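Local coordinates for type III secretion system effector protein ExoU (Pseudomonas fluorescens, PDB 4QMK) that probably acts as a patatin-like phospholipase toxin, delivered by type III secretion and directed to the plasma membrane by a phosphatidylinositol 4,5-bisphosphate binding domain, at residues Asp92-Lys95 with Gly96-Val99; Ser115-Asp118 with Ala119-Thr123; Gln420-Ser423 with Gly424-Gln428; Glu231-Ser234 with Arg235-Ala239. All blocks are in the same frame, centred on the assembly; numbering follows the deposited sequence.

Contact 1: Asp92-Lys95 with Gly96-Val99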
loop_
_atom_site.group_PDB
_atom_site.type_symbol
_atom_site.label_atom_id
_atom_site.label_comp_id
_atom_site.label_asym_id
_atom_site.label_seq_id
_atom_site.Cartn_x
_atom_site.Cartn_y
_atom_site.Cartn_z
ATOM N N ASP A 92 -26.791 21.520 18.329
ATOM C CA ASP A 92 -25.926 20.495 18.928
ATOM C C ASP A 92 -26.034 19.150 18.208
ATOM O O ASP A 92 -25.898 18.073 18.825
ATOM C CB ASP A 92 -26.233 20.319 20.423
ATOM C CG ASP A 92 -25.495 21.307 21.296
ATOM O OD1 ASP A 92 -24.587 22.033 20.811
ATOM O OD2 ASP A 92 -25.799 21.345 22.505
ATOM N N LYS A 93 -26.267 19.192 16.902
ATOM C CA LYS A 93 -26.359 17.946 16.170
ATOM C C LYS A 93 -25.158 17.664 15.298
ATOM O O LYS A 93 -25.097 16.644 14.651
ATOM C CB LYS A 93 -27.734 17.809 15.478
ATOM C CG LYS A 93 -28.764 17.256 16.462
ATOM C CD LYS A 93 -30.181 17.016 15.942
ATOM C CE LYS A 93 -31.157 18.100 16.358
ATOM N NZ LYS A 93 -32.578 17.796 15.995
ATOM N N LEU A 94 -24.158 18.531 15.325
ATOM C CA LEU A 94 -22.929 18.299 14.535
ATOM C C LEU A 94 -22.000 17.292 15.211
ATOM O O LEU A 94 -21.295 16.511 14.557
ATOM C CB LEU A 94 -22.198 19.612 14.272
ATOM C CG LEU A 94 -20.921 19.455 13.441
ATOM C CD1 LEU A 94 -21.140 18.651 12.144
ATOM C CD2 LEU A 94 -20.336 20.816 13.105
ATOM N N LYS A 95 -21.947 17.381 16.523
ATOM C CA LYS A 95 -21.131 16.494 17.312
ATOM C C LYS A 95 -21.358 15.044 16.904
ATOM O O LYS A 95 -20.431 14.335 16.652
ATOM C CB LYS A 95 -21.547 16.656 18.761
ATOM C CG LYS A 95 -20.625 16.055 19.793
ATOM C CD LYS A 95 -19.473 17.003 20.132
ATOM C CE LYS A 95 -19.179 17.019 21.637
ATOM N NZ LYS A 95 -19.120 15.666 22.253
ATOM N N GLY A 96 -22.603 14.622 16.875
ATOM C CA GLY A 96 -22.937 13.247 16.639
ATOM C C GLY A 96 -22.872 12.779 15.201
ATOM O O GLY A 96 -23.221 11.624 14.921
ATOM N N VAL A 97 -22.498 13.670 14.273
ATOM C CA VAL A 97 -22.251 13.258 12.929
ATOM C C VAL A 97 -20.986 12.411 13.004
ATOM O O VAL A 97 -20.062 12.777 13.642
ATOM C CB VAL A 97 -22.035 14.464 11.974
ATOM C CG1 VAL A 97 -21.557 13.972 10.635
ATOM C CG2 VAL A 97 -23.320 15.260 11.791
ATOM N N LYS A 98 -20.958 11.274 12.339
ATOM C CA LYS A 98 -19.795 10.375 12.378
ATOM C C LYS A 98 -19.005 10.303 11.076
ATOM O O LYS A 98 -17.834 10.014 11.077
ATOM C CB LYS A 98 -20.267 8.959 12.649
ATOM C CG LYS A 98 -21.045 8.774 13.912
ATOM C CD LYS A 98 -20.200 9.119 15.129
ATOM C CE LYS A 98 -20.939 8.720 16.396
ATOM N NZ LYS A 98 -20.147 9.073 17.581
ATOM N N VAL A 99 -19.686 10.471 9.963
ATOM C CA VAL A 99 -19.079 10.286 8.690
ATOM C C VAL A 99 -19.590 11.388 7.802
ATOM O O VAL A 99 -20.797 11.707 7.800
ATOM C CB VAL A 99 -19.556 8.976 8.069
ATOM C CG1 VAL A 99 -18.735 8.626 6.852
ATOM C CG2 VAL A 99 -19.487 7.857 9.070
#
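The flat group here is the peptide carbonyl of L94, and V97 N comes in over one of its faces, 65° above the carbonyl plane. The hydrogen bond from V97 N to L94 O is 3.1 Å long and fairly straight at the hydrogen (153°). It closes a type I beta turn from L94 to V97, with K95 and G96 at the corners. V97 CB packs 3.4 Å from L94 O. V97 CG2 rests 3.6 Å from K93 O. The CB of L94 points away from the second half of the turn, but with CG anti to the backbone N (chi1 -179°) the chain swings back. Its CD1 then meets V97 CG2 at 4.0 Å. The turn joins helix 81-90, which ends in a Schellman motif with D92 as the C-prime residue, to strand 99-103. The K93 side chain runs off the turn, and its NZ makes a salt bridge with E430. V97 O is bonded to K241 NZ, which also binds L94 O and K95 O weakly. Within the turn, one backbone bond and the L94-V97 methyl contact join the two halves, while the K241 ammonium group binds its carbonyls from outside and would probably polarise them.

Contact 2: Ser115-Asp118 with Ala119-Thr123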
loop_
_atom_site.group_PDB
_atom_site.type_symbol
_atom_site.label_atom_id
_atom_site.label_comp_id
_atom_site.label_asym_id
_atom_site.label_seq_id
_atom_site.Cartn_x
_atom_site.Cartn_y
_atom_site.Cartn_z
ATOM N N SER A 115 -12.487 17.315 8.931
ATOM C CA SER A 115 -11.298 17.742 9.639
ATOM C C SER A 115 -11.604 18.489 10.903
ATOM O O SER A 115 -10.691 18.873 11.657
ATOM C CB SER A 115 -10.455 18.664 8.750
ATOM O OG SER A 115 -9.904 17.920 7.682
ATOM N N GLY A 116 -12.866 18.757 11.134
ATOM C CA GLY A 116 -13.264 19.381 12.384
ATOM C C GLY A 116 -13.412 20.882 12.337
ATOM O O GLY A 116 -13.406 21.490 13.362
ATOM N N MET A 117 -13.564 21.474 11.160
ATOM C CA MET A 117 -13.817 22.895 11.090
ATOM C C MET A 117 -15.201 23.176 11.628
ATOM O O MET A 117 -16.157 22.565 11.181
ATOM C CB MET A 117 -13.701 23.446 9.639
ATOM C CG MET A 117 -12.275 23.597 9.161
ATOM S SD MET A 117 -12.057 24.567 7.639
ATOM C CE MET A 117 -13.188 25.904 7.920
ATOM N N ASP A 118 -15.315 24.159 12.524
ATOM C CA ASP A 118 -16.602 24.607 13.057
ATOM C C ASP A 118 -17.334 25.542 12.060
ATOM O O ASP A 118 -16.791 25.961 11.040
ATOM C CB ASP A 118 -16.453 25.234 14.471
ATOM C CG ASP A 118 -15.859 26.677 14.477
ATOM O OD1 ASP A 118 -15.747 27.389 13.447
ATOM O OD2 ASP A 118 -15.505 27.124 15.597
ATOM N N ALA A 119 -18.560 25.893 12.393
ATOM C CA ALA A 119 -19.400 26.640 11.494
ATOM C C ALA A 119 -18.815 27.981 11.110
ATOM O O ALA A 119 -18.833 28.382 9.940
ATOM C CB ALA A 119 -20.786 26.811 12.112
ATOM N N LYS A 120 -18.300 28.677 12.098
ATOM C CA LYS A 120 -17.785 30.003 11.896
ATOM C C LYS A 120 -16.552 30.002 10.982
ATOM O O LYS A 120 -16.531 30.703 9.977
ATOM C CB LYS A 120 -17.565 30.590 13.273
ATOM C CG LYS A 120 -18.734 30.137 14.168
ATOM C CD LYS A 120 -19.287 31.236 15.068
ATOM C CE LYS A 120 -20.579 30.798 15.745
ATOM N NZ LYS A 120 -21.103 31.864 16.633
ATOM N N ALA A 121 -15.556 29.181 11.312
ATOM C CA ALA A 121 -14.356 29.045 10.484
ATOM C C ALA A 121 -14.766 28.663 9.071
ATOM O O ALA A 121 -14.365 29.307 8.098
ATOM C CB ALA A 121 -13.449 27.978 11.073
ATOM N N PHE A 122 -15.619 27.640 8.980
ATOM C CA PHE A 122 -16.149 27.190 7.703
ATOM C C PHE A 122 -16.884 28.282 6.901
ATOM O O PHE A 122 -16.783 28.327 5.685
ATOM C CB PHE A 122 -17.064 25.947 7.880
ATOM C CG PHE A 122 -17.515 25.367 6.575
ATOM C CD1 PHE A 122 -16.653 24.645 5.815
ATOM C CD2 PHE A 122 -18.776 25.616 6.091
ATOM C CE1 PHE A 122 -17.033 24.145 4.584
ATOM C CE2 PHE A 122 -19.196 25.096 4.883
ATOM C CZ PHE A 122 -18.319 24.357 4.112
ATOM N N THR A 123 -17.665 29.107 7.565
ATOM C CA THR A 123 -18.370 30.194 6.876
ATOM C C THR A 123 -17.387 31.226 6.329
ATOM O O THR A 123 -17.478 31.663 5.183
ATOM C CB THR A 123 -19.336 30.930 7.826
ATOM O OG1 THR A 123 -20.086 29.959 8.589
ATOM C CG2 THR A 123 -20.256 31.822 7.045
#
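M117 and D118 meet A121 and F122 at the N-terminal cap of helix 119-127. The segment 115-118 is the short link that brings the chain there from helix 107-114. S115 lies just past that helix, and its OG bonds to A111 O. G116 has positive phi and forms the Schellman motif that ends the helix, with two bonds back into the last turn. G116 O accepts from H199 NE2. M117 follows, with its CB directed at the new helix. The side chain bends at its last torsion (chi3 42°), which lays the methyl against the first turn. M117 CE is 3.8 Å from A121 CB and 3.9 Å from F122 CB. The same methyl lies at the edge of the F122 ring, near its plane. F122 also touches P82 of helix 81-90 and C109 and L113 of helix 107-114, so this ring sits where three helices meet. D118 is the N-cap residue. Its CG lies between the backbone N and the carbonyl carbon (chi1 76°), and this folds the carboxylate over the start of the helix. D118 OD1 takes the N-H of A121 at 2.8 Å, in a nearly straight bond (169°). The capping oxygen thus satisfies an amide of the first turn, and its negative charge would suit the positive end of the helix. A119 N is held by E89 OE2 of helix 81-90. The first regular bond of the helix also starts at D118: F122 N donates to D118 O at 2.9 Å.

Contact 3: Gln420-Ser423 with Gly424-Gln428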
loop_
_atom_site.group_PDB
_atom_site.type_symbol
_atom_site.label_atom_id
_atom_site.label_comp_id
_atom_site.label_asym_id
_atom_site.label_seq_id
_atom_site.Cartn_x
_atom_site.Cartn_y
_atom_site.Cartn_z
ATOM N N GLN A 420 -32.159 28.167 7.782
ATOM C CA GLN A 420 -33.547 27.990 8.123
ATOM C C GLN A 420 -34.131 26.663 7.628
ATOM O O GLN A 420 -34.845 26.013 8.365
ATOM C CB GLN A 420 -34.370 29.106 7.553
ATOM C CG GLN A 420 -34.185 30.407 8.258
ATOM C CD GLN A 420 -35.075 31.470 7.681
ATOM O OE1 GLN A 420 -35.596 31.336 6.550
ATOM N NE2 GLN A 420 -35.258 32.546 8.444
ATOM N N THR A 421 -33.814 26.280 6.392
ATOM C CA THR A 421 -34.387 25.129 5.771
ATOM C C THR A 421 -33.963 23.880 6.537
ATOM O O THR A 421 -34.779 23.065 6.926
ATOM C CB THR A 421 -33.956 25.051 4.297
ATOM O OG1 THR A 421 -34.497 26.160 3.582
ATOM C CG2 THR A 421 -34.489 23.804 3.636
ATOM N N VAL A 422 -32.684 23.785 6.798
ATOM C CA VAL A 422 -32.131 22.678 7.503
ATOM C C VAL A 422 -32.649 22.598 8.945
ATOM O O VAL A 422 -33.007 21.480 9.415
ATOM C CB VAL A 422 -30.631 22.755 7.480
ATOM C CG1 VAL A 422 -30.011 21.763 8.432
ATOM C CG2 VAL A 422 -30.144 22.526 6.061
ATOM N N SER A 423 -32.683 23.742 9.649
ATOM C CA SER A 423 -33.283 23.792 10.987
ATOM C C SER A 423 -34.706 23.256 10.894
ATOM O O SER A 423 -35.130 22.471 11.737
ATOM C CB SER A 423 -33.350 25.231 11.552
ATOM O OG SER A 423 -32.135 25.620 12.154
ATOM N N GLY A 424 -35.439 23.682 9.863
ATOM C CA GLY A 424 -36.823 23.227 9.681
ATOM C C GLY A 424 -36.853 21.724 9.478
ATOM O O GLY A 424 -37.659 21.020 10.051
ATOM N N HIS A 425 -35.901 21.229 8.705
ATOM C CA HIS A 425 -35.864 19.858 8.421
ATOM C C HIS A 425 -35.525 19.052 9.694
ATOM O O HIS A 425 -36.140 18.045 9.983
ATOM C CB HIS A 425 -34.857 19.605 7.329
ATOM C CG HIS A 425 -34.730 18.168 6.980
ATOM N ND1 HIS A 425 -33.809 17.346 7.573
ATOM C CD2 HIS A 425 -35.435 17.393 6.132
ATOM C CE1 HIS A 425 -33.937 16.123 7.092
ATOM N NE2 HIS A 425 -34.932 16.124 6.232
ATOM N N LEU A 426 -34.564 19.521 10.475
ATOM C CA LEU A 426 -34.129 18.785 11.678
ATOM C C LEU A 426 -35.234 18.738 12.688
ATOM O O LEU A 426 -35.397 17.734 13.357
ATOM C CB LEU A 426 -32.884 19.441 12.280
ATOM C CG LEU A 426 -31.650 19.385 11.369
ATOM C CD1 LEU A 426 -30.495 20.111 11.960
ATOM C CD2 LEU A 426 -31.257 17.925 11.115
ATOM N N GLN A 427 -36.037 19.798 12.751
ATOM C CA GLN A 427 -37.149 19.862 13.677
ATOM C C GLN A 427 -38.238 18.882 13.273
ATOM O O GLN A 427 -38.707 18.110 14.095
ATOM C CB GLN A 427 -37.701 21.282 13.755
ATOM C CG GLN A 427 -36.865 22.290 14.559
ATOM C CD GLN A 427 -36.899 22.045 16.072
ATOM O OE1 GLN A 427 -36.271 21.110 16.587
ATOM N NE2 GLN A 427 -37.650 22.885 16.791
ATOM N N GLN A 428 -38.615 18.882 12.001
ATOM C CA GLN A 428 -39.644 17.983 11.457
ATOM C C GLN A 428 -39.261 16.543 11.683
ATOM O O GLN A 428 -40.105 15.680 11.984
ATOM C CB GLN A 428 -39.817 18.244 9.964
ATOM C CG GLN A 428 -40.755 17.283 9.239
ATOM C CD GLN A 428 -42.179 17.437 9.741
ATOM O OE1 GLN A 428 -42.647 18.563 9.925
ATOM N NE2 GLN A 428 -42.867 16.317 10.001
#
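Four successive backbone bonds run from residue i+4 to residue i through this part of helix 408-431, from the pair G424 N and Q420 O to the pair Q427 N and S423 O, with L426 N to V422 O at 2.7 Å among them. V422 and L426 are one turn apart, and their side chains run alongside each other in the same direction. V422 CG1 sits anti to the backbone N (chi1 169°), and it meets L426 CD1 at 3.9 Å. L426 CG also packs on the backbone, 3.2 Å from V422 O. V422 goes on to M84 and A87 of helix 81-90 and to L385 of strand 382-389. L426 reaches P66 and K93. H425 CB lies 3.4 Å from V422 O. The H425 side chain touches V383 of strand 382-389, and its NE2 bonds to E380 O. T421 also packs on V383, and its OG1 bonds to Q417 O, one turn earlier. The helix therefore has an apolar stripe, V422 and L426, turned to its neighbours, while the hydroxyl of T421 and the NE2 of H425 each bond to a backbone carbonyl.

Contact 4: Glu231-Ser234 with Arg235-Ala239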
loop_
_atom_site.group_PDB
_atom_site.type_symbol
_atom_site.label_atom_id
_atom_site.label_comp_id
_atom_site.label_asym_id
_atom_site.label_seq_id
_atom_site.Cartn_x
_atom_site.Cartn_y
_atom_site.Cartn_z
ATOM N N GLU A 231 -10.139 8.324 10.149
ATOM C CA GLU A 231 -10.774 7.196 10.840
ATOM C C GLU A 231 -10.226 7.004 12.268
ATOM O O GLU A 231 -10.989 6.904 13.220
ATOM C CB GLU A 231 -10.562 5.911 10.048
ATOM C CG GLU A 231 -10.940 4.621 10.764
ATOM C CD GLU A 231 -10.255 3.418 10.115
ATOM O OE1 GLU A 231 -9.028 3.239 10.334
ATOM O OE2 GLU A 231 -10.937 2.648 9.387
ATOM N N VAL A 232 -8.909 6.920 12.387
ATOM C CA VAL A 232 -8.228 6.757 13.679
ATOM C C VAL A 232 -8.517 7.903 14.651
ATOM O O VAL A 232 -8.900 7.686 15.816
ATOM C CB VAL A 232 -6.712 6.665 13.480
ATOM C CG1 VAL A 232 -5.997 6.812 14.805
ATOM C CG2 VAL A 232 -6.340 5.335 12.818
ATOM N N LEU A 233 -8.379 9.120 14.147
ATOM C CA LEU A 233 -8.636 10.286 14.937
ATOM C C LEU A 233 -10.076 10.380 15.418
ATOM O O LEU A 233 -10.317 10.849 16.534
ATOM C CB LEU A 233 -8.317 11.515 14.111
ATOM C CG LEU A 233 -6.861 11.801 13.874
ATOM C CD1 LEU A 233 -6.724 13.056 13.024
ATOM C CD2 LEU A 233 -6.160 11.977 15.201
ATOM N N SER A 234 -11.037 9.981 14.568
ATOM C CA SER A 234 -12.478 10.036 14.935
ATOM C C SER A 234 -12.819 9.162 16.153
ATOM O O SER A 234 -13.738 9.470 16.897
ATOM C CB SER A 234 -13.396 9.656 13.753
ATOM O OG SER A 234 -13.367 8.252 13.464
ATOM N N ARG A 235 -12.063 8.095 16.370
ATOM C CA ARG A 235 -12.305 7.239 17.534
ATOM C C ARG A 235 -12.053 7.961 18.856
ATOM O O ARG A 235 -12.640 7.594 19.854
ATOM C CB ARG A 235 -11.394 6.008 17.527
ATOM C CG ARG A 235 -11.531 5.066 16.349
ATOM C CD ARG A 235 -10.317 4.161 16.445
ATOM N NE ARG A 235 -9.896 3.586 15.180
ATOM C CZ ARG A 235 -8.645 3.197 14.921
ATOM N NH1 ARG A 235 -7.685 3.345 15.835
ATOM N NH2 ARG A 235 -8.345 2.687 13.725
ATOM N N HIS A 236 -11.155 8.938 18.863
ATOM C CA HIS A 236 -10.762 9.612 20.099
ATOM C C HIS A 236 -11.178 11.055 20.186
ATOM O O HIS A 236 -11.080 11.651 21.258
ATOM C CB HIS A 236 -9.225 9.538 20.287
ATOM C CG HIS A 236 -8.666 8.152 20.125
ATOM N ND1 HIS A 236 -8.632 7.240 21.157
ATOM C CD2 HIS A 236 -8.162 7.509 19.041
ATOM C CE1 HIS A 236 -8.130 6.099 20.718
ATOM N NE2 HIS A 236 -7.836 6.233 19.438
ATOM N N ILE A 237 -11.565 11.634 19.043
ATOM C CA ILE A 237 -11.934 13.052 18.935
ATOM C C ILE A 237 -13.235 13.136 18.136
ATOM O O ILE A 237 -13.229 13.003 16.902
ATOM C CB ILE A 237 -10.843 13.878 18.226
ATOM C CG1 ILE A 237 -9.492 13.606 18.877
ATOM C CG2 ILE A 237 -11.162 15.366 18.292
ATOM C CD1 ILE A 237 -8.329 14.311 18.225
ATOM N N PRO A 238 -14.358 13.328 18.839
ATOM C CA PRO A 238 -15.668 13.403 18.230
ATOM C C PRO A 238 -15.830 14.471 17.157
ATOM O O PRO A 238 -16.630 14.272 16.268
ATOM C CB PRO A 238 -16.587 13.705 19.402
ATOM C CG PRO A 238 -15.850 13.225 20.601
ATOM C CD PRO A 238 -14.416 13.470 20.304
ATOM N N ALA A 239 -15.081 15.574 17.209
ATOM C CA ALA A 239 -15.212 16.615 16.200
ATOM C C ALA A 239 -14.623 16.219 14.816
ATOM O O ALA A 239 -15.007 16.786 13.809
ATOM C CB ALA A 239 -14.563 17.906 16.680
#
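R235 lays its guanidinium over V232. V232 CA is 3.8 Å above the guanidinium plane, over its centre, and V232 CG2 lies over a face, 3.4 Å from R235 NH2. The arginine chain is extended from CG to NE and runs back along the helix. This brings R235 NH2 to E231 OE1 at 3.5 Å, a long salt bridge in which the carboxylate and guanidinium planes are 33° apart. The other terminal nitrogen, R235 NH1, makes a salt bridge with E211 OE2 of helix 210-221. H236 turns to the same residue, with its NE2 bonded to E211 OE1. R235 CB covers one face of the H236 ring, offset toward the rim. The backbone here is the weakly bonded last part of helix 227-236. R235 N donates to V232 O at 3.2 Å. L233 O accepts twice, from H236 N at 3.1 Å, above the carbonyl plane, and from I237 N at 2.9 Å, almost in line with the carbonyl bond. S234 OG reaches back and donates to E231 O at 2.7 Å. L233 CD2 and I237 CD1 approach to 4.4 Å and face helix 183-201 through I196 and I200. R235 thus pairs with two carboxylates through different nitrogens, which should limit rotation of its guanidinium, and the E211 carboxylate is shared between R235 and H236.

In the fold
The four contacts follow one another along the chain, and none nests in or crosses another. Contact 1 turns the chain from helix 81-90 into strand 99-103. Contact 2 closes the link between helices 107-114 and 119-127. Contact 4 lies at the C-terminal part of helix 227-236, just before strand 242-251, the parallel neighbour of strand 99-103. Contact 3 comes last, within helix 408-431. Contact 1 touches contacts 3 and 4: K93 packs on L426 of contact 3, and K95 on P238 of contact 4. K241 joins contacts 1 and 4, binding V97 O and P238 O. Helix 81-90 packs against contacts 2 and 3, whose centres are about 20 Å apart.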